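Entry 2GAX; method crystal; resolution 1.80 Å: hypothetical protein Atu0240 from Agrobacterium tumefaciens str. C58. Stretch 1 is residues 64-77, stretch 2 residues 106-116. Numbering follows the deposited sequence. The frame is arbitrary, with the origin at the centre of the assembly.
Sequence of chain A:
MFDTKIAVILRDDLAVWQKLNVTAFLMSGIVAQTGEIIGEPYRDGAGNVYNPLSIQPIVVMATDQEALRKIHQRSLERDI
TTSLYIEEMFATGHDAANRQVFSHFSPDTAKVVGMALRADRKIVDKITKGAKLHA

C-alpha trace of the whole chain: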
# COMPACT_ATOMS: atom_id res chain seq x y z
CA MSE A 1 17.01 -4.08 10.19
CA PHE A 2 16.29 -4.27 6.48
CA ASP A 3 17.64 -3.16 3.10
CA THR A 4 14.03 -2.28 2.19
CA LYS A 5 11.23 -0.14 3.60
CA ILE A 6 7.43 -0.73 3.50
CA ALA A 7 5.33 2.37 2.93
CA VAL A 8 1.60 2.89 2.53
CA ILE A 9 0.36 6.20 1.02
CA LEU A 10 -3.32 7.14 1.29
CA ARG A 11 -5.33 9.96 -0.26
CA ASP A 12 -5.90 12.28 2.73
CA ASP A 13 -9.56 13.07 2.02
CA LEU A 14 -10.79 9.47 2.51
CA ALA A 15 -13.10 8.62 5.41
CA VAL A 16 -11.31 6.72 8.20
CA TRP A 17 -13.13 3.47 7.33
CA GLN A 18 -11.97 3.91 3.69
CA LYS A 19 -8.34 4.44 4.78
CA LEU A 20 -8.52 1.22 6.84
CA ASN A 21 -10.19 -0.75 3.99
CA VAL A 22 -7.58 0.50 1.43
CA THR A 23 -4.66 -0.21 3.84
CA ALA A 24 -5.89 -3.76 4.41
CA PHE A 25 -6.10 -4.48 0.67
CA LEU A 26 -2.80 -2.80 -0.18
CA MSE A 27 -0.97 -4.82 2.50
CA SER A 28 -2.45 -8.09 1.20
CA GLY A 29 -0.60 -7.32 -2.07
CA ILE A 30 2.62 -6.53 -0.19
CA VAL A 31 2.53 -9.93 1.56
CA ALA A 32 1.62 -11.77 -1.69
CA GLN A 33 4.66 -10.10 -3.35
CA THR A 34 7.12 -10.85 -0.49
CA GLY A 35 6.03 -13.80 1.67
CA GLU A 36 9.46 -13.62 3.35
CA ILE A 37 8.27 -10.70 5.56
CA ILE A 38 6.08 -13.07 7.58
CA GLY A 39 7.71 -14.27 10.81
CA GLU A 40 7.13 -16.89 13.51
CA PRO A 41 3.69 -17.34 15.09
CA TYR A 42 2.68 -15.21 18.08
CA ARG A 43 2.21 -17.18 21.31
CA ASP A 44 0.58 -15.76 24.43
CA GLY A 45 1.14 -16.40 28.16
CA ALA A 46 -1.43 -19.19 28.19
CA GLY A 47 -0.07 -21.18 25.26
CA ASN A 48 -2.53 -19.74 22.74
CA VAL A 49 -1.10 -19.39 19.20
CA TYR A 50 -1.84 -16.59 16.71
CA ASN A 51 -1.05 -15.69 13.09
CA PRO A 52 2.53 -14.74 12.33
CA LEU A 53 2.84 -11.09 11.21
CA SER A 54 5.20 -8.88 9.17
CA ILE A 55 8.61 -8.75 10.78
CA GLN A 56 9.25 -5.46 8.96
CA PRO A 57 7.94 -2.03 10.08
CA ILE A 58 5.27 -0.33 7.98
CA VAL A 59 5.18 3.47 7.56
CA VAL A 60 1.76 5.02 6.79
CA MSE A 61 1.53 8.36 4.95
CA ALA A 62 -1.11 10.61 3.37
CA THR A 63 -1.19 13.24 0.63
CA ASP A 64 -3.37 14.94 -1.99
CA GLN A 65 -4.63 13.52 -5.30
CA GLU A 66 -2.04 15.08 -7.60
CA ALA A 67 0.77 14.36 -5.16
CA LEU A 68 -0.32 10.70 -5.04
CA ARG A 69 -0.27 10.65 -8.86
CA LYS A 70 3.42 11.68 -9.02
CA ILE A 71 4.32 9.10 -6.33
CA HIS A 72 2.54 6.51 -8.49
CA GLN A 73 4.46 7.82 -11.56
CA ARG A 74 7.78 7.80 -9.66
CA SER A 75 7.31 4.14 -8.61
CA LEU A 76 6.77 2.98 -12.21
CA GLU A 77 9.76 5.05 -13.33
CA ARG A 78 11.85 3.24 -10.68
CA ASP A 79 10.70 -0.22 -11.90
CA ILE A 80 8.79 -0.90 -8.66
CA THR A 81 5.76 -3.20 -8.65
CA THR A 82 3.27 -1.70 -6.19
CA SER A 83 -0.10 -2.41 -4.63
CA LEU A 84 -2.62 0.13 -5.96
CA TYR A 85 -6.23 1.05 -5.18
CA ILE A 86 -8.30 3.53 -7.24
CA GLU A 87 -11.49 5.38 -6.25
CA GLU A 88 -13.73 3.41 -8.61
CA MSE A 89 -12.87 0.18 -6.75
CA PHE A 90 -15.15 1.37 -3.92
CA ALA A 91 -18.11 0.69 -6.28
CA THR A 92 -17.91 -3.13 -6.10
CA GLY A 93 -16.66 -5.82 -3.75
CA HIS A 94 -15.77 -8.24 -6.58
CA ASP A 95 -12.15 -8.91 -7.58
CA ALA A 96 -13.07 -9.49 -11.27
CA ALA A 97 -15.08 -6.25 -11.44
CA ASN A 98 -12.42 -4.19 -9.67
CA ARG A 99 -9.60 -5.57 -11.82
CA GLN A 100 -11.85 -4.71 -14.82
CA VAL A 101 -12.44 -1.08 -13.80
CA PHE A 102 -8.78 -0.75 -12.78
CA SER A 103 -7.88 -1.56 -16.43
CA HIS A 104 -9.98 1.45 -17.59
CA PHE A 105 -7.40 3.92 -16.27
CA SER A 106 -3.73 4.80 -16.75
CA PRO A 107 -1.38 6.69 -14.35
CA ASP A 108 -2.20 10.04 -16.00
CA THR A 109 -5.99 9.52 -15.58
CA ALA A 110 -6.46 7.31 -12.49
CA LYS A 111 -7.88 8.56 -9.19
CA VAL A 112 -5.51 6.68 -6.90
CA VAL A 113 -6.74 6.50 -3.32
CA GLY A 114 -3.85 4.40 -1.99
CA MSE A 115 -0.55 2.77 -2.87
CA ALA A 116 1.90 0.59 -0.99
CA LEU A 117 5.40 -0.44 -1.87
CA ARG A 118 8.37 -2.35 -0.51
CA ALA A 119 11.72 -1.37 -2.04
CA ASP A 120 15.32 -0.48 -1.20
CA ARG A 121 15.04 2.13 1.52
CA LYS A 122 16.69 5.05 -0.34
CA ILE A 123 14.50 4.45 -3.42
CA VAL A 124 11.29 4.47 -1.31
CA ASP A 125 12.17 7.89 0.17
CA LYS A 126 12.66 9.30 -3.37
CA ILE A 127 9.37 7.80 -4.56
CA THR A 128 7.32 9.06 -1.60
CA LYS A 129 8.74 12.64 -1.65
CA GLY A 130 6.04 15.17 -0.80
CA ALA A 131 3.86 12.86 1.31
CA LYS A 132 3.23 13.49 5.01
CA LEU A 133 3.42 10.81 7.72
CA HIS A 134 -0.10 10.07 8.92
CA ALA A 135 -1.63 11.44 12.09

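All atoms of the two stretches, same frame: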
# COMPACT_ATOMS: atom_id res chain seq x y z
N ASP A 64 -2.30 14.57 -1.07
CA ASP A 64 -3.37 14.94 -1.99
C ASP A 64 -3.37 14.16 -3.30
O ASP A 64 -2.39 13.49 -3.64
CB ASP A 64 -3.31 16.45 -2.27
CG ASP A 64 -2.00 16.86 -2.93
OD1 ASP A 64 -1.01 17.08 -2.19
OD2 ASP A 64 -1.96 16.96 -4.18
N GLN A 65 -4.46 14.26 -4.04
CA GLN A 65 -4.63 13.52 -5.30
C GLN A 65 -3.46 13.65 -6.27
O GLN A 65 -2.90 12.65 -6.71
CB GLN A 65 -5.94 13.92 -5.99
CG GLN A 65 -6.29 13.08 -7.20
CD GLN A 65 -6.43 11.61 -6.86
OE1 GLN A 65 -5.44 10.89 -6.69
NE2 GLN A 65 -7.67 11.13 -6.81
N GLU A 66 -3.09 14.89 -6.61
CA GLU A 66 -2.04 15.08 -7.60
C GLU A 66 -0.67 14.70 -7.07
O GLU A 66 0.18 14.25 -7.84
CB GLU A 66 -2.05 16.50 -8.19
CG GLU A 66 -3.30 16.76 -9.04
CD GLU A 66 -3.59 15.64 -10.02
OE1 GLU A 66 -2.71 15.30 -10.84
OE2 GLU A 66 -4.70 15.09 -9.97
N ALA A 67 -0.47 14.84 -5.77
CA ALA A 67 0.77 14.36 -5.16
C ALA A 67 0.86 12.83 -5.16
O ALA A 67 1.95 12.26 -5.32
CB ALA A 67 0.95 14.91 -3.77
N LEU A 68 -0.28 12.16 -4.99
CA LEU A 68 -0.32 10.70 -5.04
C LEU A 68 -0.09 10.19 -6.47
O LEU A 68 0.53 9.15 -6.67
CB LEU A 68 -1.63 10.16 -4.45
CG LEU A 68 -1.82 8.67 -4.09
CD1 LEU A 68 -0.65 8.09 -3.30
CD2 LEU A 68 -3.10 8.50 -3.31
N ARG A 69 -0.55 10.95 -7.46
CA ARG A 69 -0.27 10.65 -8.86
C ARG A 69 1.23 10.62 -9.17
O ARG A 69 1.70 9.67 -9.78
CB ARG A 69 -0.98 11.63 -9.80
CG ARG A 69 -0.80 11.26 -11.27
CD ARG A 69 -1.45 12.26 -12.20
NE ARG A 69 -2.75 12.70 -11.71
CZ ARG A 69 -3.86 11.98 -11.78
NH1 ARG A 69 -3.85 10.76 -12.33
NH2 ARG A 69 -5.00 12.48 -11.29
N LYS A 70 1.98 11.65 -8.74
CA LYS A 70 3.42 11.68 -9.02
C LYS A 70 4.18 10.55 -8.32
O LYS A 70 5.08 9.96 -8.91
CB LYS A 70 4.05 13.05 -8.74
CG LYS A 70 3.61 13.70 -7.44
CD LYS A 70 4.53 14.87 -7.03
CE LYS A 70 4.32 15.25 -5.54
NZ LYS A 70 4.31 14.05 -4.60
N ILE A 71 3.78 10.24 -7.09
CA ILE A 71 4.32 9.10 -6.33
C ILE A 71 4.10 7.80 -7.12
O ILE A 71 5.03 7.01 -7.32
CB ILE A 71 3.71 9.03 -4.90
CG1 ILE A 71 4.26 10.19 -4.05
CG2 ILE A 71 4.03 7.69 -4.24
CD1 ILE A 71 3.53 10.43 -2.71
N HIS A 72 2.87 7.61 -7.58
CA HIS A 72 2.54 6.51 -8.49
C HIS A 72 3.49 6.50 -9.71
O HIS A 72 4.17 5.51 -9.98
CB HIS A 72 1.07 6.62 -8.89
CG HIS A 72 0.61 5.57 -9.85
ND1 HIS A 72 -0.53 5.73 -10.62
CD2 HIS A 72 1.12 4.36 -10.18
CE1 HIS A 72 -0.70 4.66 -11.38
NE2 HIS A 72 0.29 3.82 -11.14
N GLN A 73 3.55 7.63 -10.42
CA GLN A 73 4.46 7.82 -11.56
C GLN A 73 5.94 7.56 -11.23
O GLN A 73 6.64 6.92 -12.00
CB GLN A 73 4.26 9.22 -12.16
CG GLN A 73 2.88 9.37 -12.83
CD GLN A 73 2.52 10.80 -13.17
OE1 GLN A 73 2.91 11.74 -12.47
NE2 GLN A 73 1.77 10.98 -14.25
N ARG A 74 6.41 8.04 -10.09
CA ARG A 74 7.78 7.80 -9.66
C ARG A 74 8.05 6.31 -9.45
O ARG A 74 9.13 5.84 -9.80
CB ARG A 74 8.12 8.55 -8.38
CG ARG A 74 8.15 10.07 -8.49
CD ARG A 74 8.95 10.62 -7.34
NE ARG A 74 8.79 12.06 -7.21
CZ ARG A 74 8.06 12.66 -6.27
NH1 ARG A 74 7.42 11.94 -5.35
NH2 ARG A 74 7.99 13.98 -6.23
N SER A 75 7.09 5.57 -8.89
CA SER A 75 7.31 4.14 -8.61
C SER A 75 7.47 3.33 -9.89
O SER A 75 8.29 2.43 -9.94
CB SER A 75 6.20 3.55 -7.73
OG SER A 75 4.97 3.50 -8.43
N LEU A 76 6.70 3.67 -10.92
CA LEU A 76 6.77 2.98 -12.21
C LEU A 76 8.10 3.30 -12.88
O LEU A 76 8.76 2.42 -13.45
CB LEU A 76 5.59 3.41 -13.10
CG LEU A 76 4.21 2.87 -12.71
CD1 LEU A 76 3.12 3.51 -13.56
CD2 LEU A 76 4.16 1.37 -12.86
N GLU A 77 8.49 4.57 -12.79
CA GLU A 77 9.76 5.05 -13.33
C GLU A 77 10.94 4.30 -12.72
O GLU A 77 11.91 4.01 -13.39
CB GLU A 77 9.89 6.56 -13.11
CG GLU A 77 8.92 7.39 -13.95
CD GLU A 77 9.05 8.90 -13.72
OE1 GLU A 77 9.97 9.34 -12.99
OE2 GLU A 77 8.22 9.66 -14.28
N SER A 106 -5.18 4.78 -16.61
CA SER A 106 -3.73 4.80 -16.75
C SER A 106 -3.22 5.78 -15.68
O SER A 106 -4.02 6.49 -15.09
CB SER A 106 -3.37 5.27 -18.16
OG SER A 106 -3.83 6.61 -18.34
N PRO A 107 -1.90 5.80 -15.40
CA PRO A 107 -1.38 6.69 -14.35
C PRO A 107 -1.71 8.18 -14.53
O PRO A 107 -1.87 8.89 -13.54
CB PRO A 107 0.13 6.47 -14.39
CG PRO A 107 0.27 5.09 -14.93
CD PRO A 107 -0.82 4.95 -15.95
N ASP A 108 -1.82 8.64 -15.78
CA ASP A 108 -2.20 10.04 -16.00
C ASP A 108 -3.70 10.34 -15.77
O ASP A 108 -4.08 11.50 -15.62
CB ASP A 108 -1.71 10.56 -17.37
CG ASP A 108 -2.38 9.88 -18.55
OD1 ASP A 108 -2.38 8.63 -18.62
OD2 ASP A 108 -2.88 10.60 -19.45
N THR A 109 -4.54 9.31 -15.73
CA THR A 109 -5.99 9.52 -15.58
C THR A 109 -6.62 8.89 -14.33
O THR A 109 -7.78 9.20 -14.00
CB THR A 109 -6.80 9.01 -16.79
OG1 THR A 109 -6.86 7.58 -16.78
CG2 THR A 109 -6.21 9.51 -18.11
N ALA A 110 -5.89 8.01 -13.65
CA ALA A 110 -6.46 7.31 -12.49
C ALA A 110 -6.71 8.24 -11.29
O ALA A 110 -6.03 9.27 -11.13
CB ALA A 110 -5.58 6.12 -12.08
N LYS A 111 -7.69 7.88 -10.47
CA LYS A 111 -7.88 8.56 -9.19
C LYS A 111 -7.40 7.60 -8.11
O LYS A 111 -8.19 6.89 -7.51
CB LYS A 111 -9.34 8.96 -8.96
CG LYS A 111 -9.86 9.98 -9.95
CD LYS A 111 -11.39 10.02 -9.96
CE LYS A 111 -11.91 11.34 -10.50
NZ LYS A 111 -13.13 11.16 -11.35
N VAL A 112 -6.08 7.55 -7.91
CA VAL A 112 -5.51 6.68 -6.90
C VAL A 112 -5.93 7.15 -5.52
O VAL A 112 -5.83 8.35 -5.21
CB VAL A 112 -3.98 6.61 -6.97
CG1 VAL A 112 -3.44 5.65 -5.90
CG2 VAL A 112 -3.54 6.12 -8.35
N VAL A 113 -6.42 6.22 -4.72
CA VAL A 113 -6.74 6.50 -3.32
C VAL A 113 -5.74 5.89 -2.34
O VAL A 113 -5.70 6.25 -1.17
CB VAL A 113 -8.20 6.13 -2.99
CG1 VAL A 113 -9.16 6.93 -3.89
CG2 VAL A 113 -8.45 4.62 -3.16
N GLY A 114 -4.90 4.97 -2.83
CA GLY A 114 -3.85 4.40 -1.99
C GLY A 114 -2.85 3.63 -2.81
O GLY A 114 -3.17 3.12 -3.87
N MSE A 115 -1.62 3.57 -2.29
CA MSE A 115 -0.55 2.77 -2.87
C MSE A 115 0.34 2.27 -1.74
O MSE A 115 0.52 2.96 -0.73
CB MSE A 115 0.29 3.59 -3.85
CG MSE A 115 1.34 2.79 -4.60
SE MSE A 115 2.43 3.94 -5.79
CE MSE A 115 4.01 4.18 -4.66
N ALA A 116 0.89 1.08 -1.91
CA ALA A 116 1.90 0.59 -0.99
C ALA A 116 3.02 0.03 -1.80
O ALA A 116 2.81 -0.53 -2.87
CB ALA A 116 1.37 -0.50 -0.07
O HOH W 1 -7.87 11.82 -12.34
O HOH W 2 -2.32 7.89 -10.81

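The contact between helix 65-77 and the turn and strand of 106-116 buries 719 Å², counting both sides, and divides its work plainly: apolar side chains fill the space near the strand, while one arginine serves two backbone carbonyls, those of Pro107 and Ala110.

Arg69 carries the polar part. Its CA-to-CB bond points sideways, but a side chain that is t at chi1 and chi2 and turns m at chi3 brings the guanidinium to the turn. NH1 donates to Pro107 O at 3.0 Å and to Ala110 O at 2.9 Å, both near the guanidinium plane, and NH2 of Arg69 adds a weak bond to Ala110 O at 3.4 Å. Asp108 O lies over one face of the group, 3.4 Å from Arg69 NH1, at an angle too poor for a hydrogen bond. One helix turn earlier, Glu66 holds the guanidinium in a salt bridge: Arg69 NE reaches Glu66 OE1 at 2.7 Å, and Arg69 NH2 donates to Glu66 OE2 at 2.9 Å. The rule is economical: an acid placed three residues before the arginine neutralises and orients it, leaving NH1 for backbone oxygens.

Two waters extend the network. Water 1 accepts from Arg69 NH2 and donates to Thr109 O, both at 3.1 Å. Water 2 donates to Pro107 O at 2.9 Å and hydrogen-bonds His72 ND1 at 2.8 Å, so Pro107 O is served by both arginine and water, and the buried imidazole has a polar partner. The turn also braces itself: Ala110 N and Thr109 N donate to Ser106 O at 2.8 and 2.9 Å, while Ser106 OG donates to Asp108 OD1 at 2.5 Å.

Along the strand, Val112 and Met115, a selenomethionine, point toward the helix, whereas Val113 points away. Leu68 CD2 packs 3.9 Å from Val112 CG1, and Ile71 CG2 lies 3.5 Å from Met115 CE. The long, unbranched Met115 also reaches His72, its SE lying 3.7 Å from His72 CA and 5.4 Å from the ring centroid, in an oblique sulfur-aromatic contact. Ser75 fits beside this selenium, with OG 3.7 Å from Met115 SE; its hydroxyl is satisfied within the helix by donating to His72 O at 2.7 Å. Farther along, Leu76 CD1 meets Pro107 CG at 3.5 Å, and His72 CE1 approaches Pro107 CB at 3.6 Å, so the proline offers an apolar ring to the helix and its carbonyl to Arg69.

At the helix start, Asp64 lies beyond reach of the strand but caps the helix, its OD2 accepting from Ala67 N at 3.0 Å.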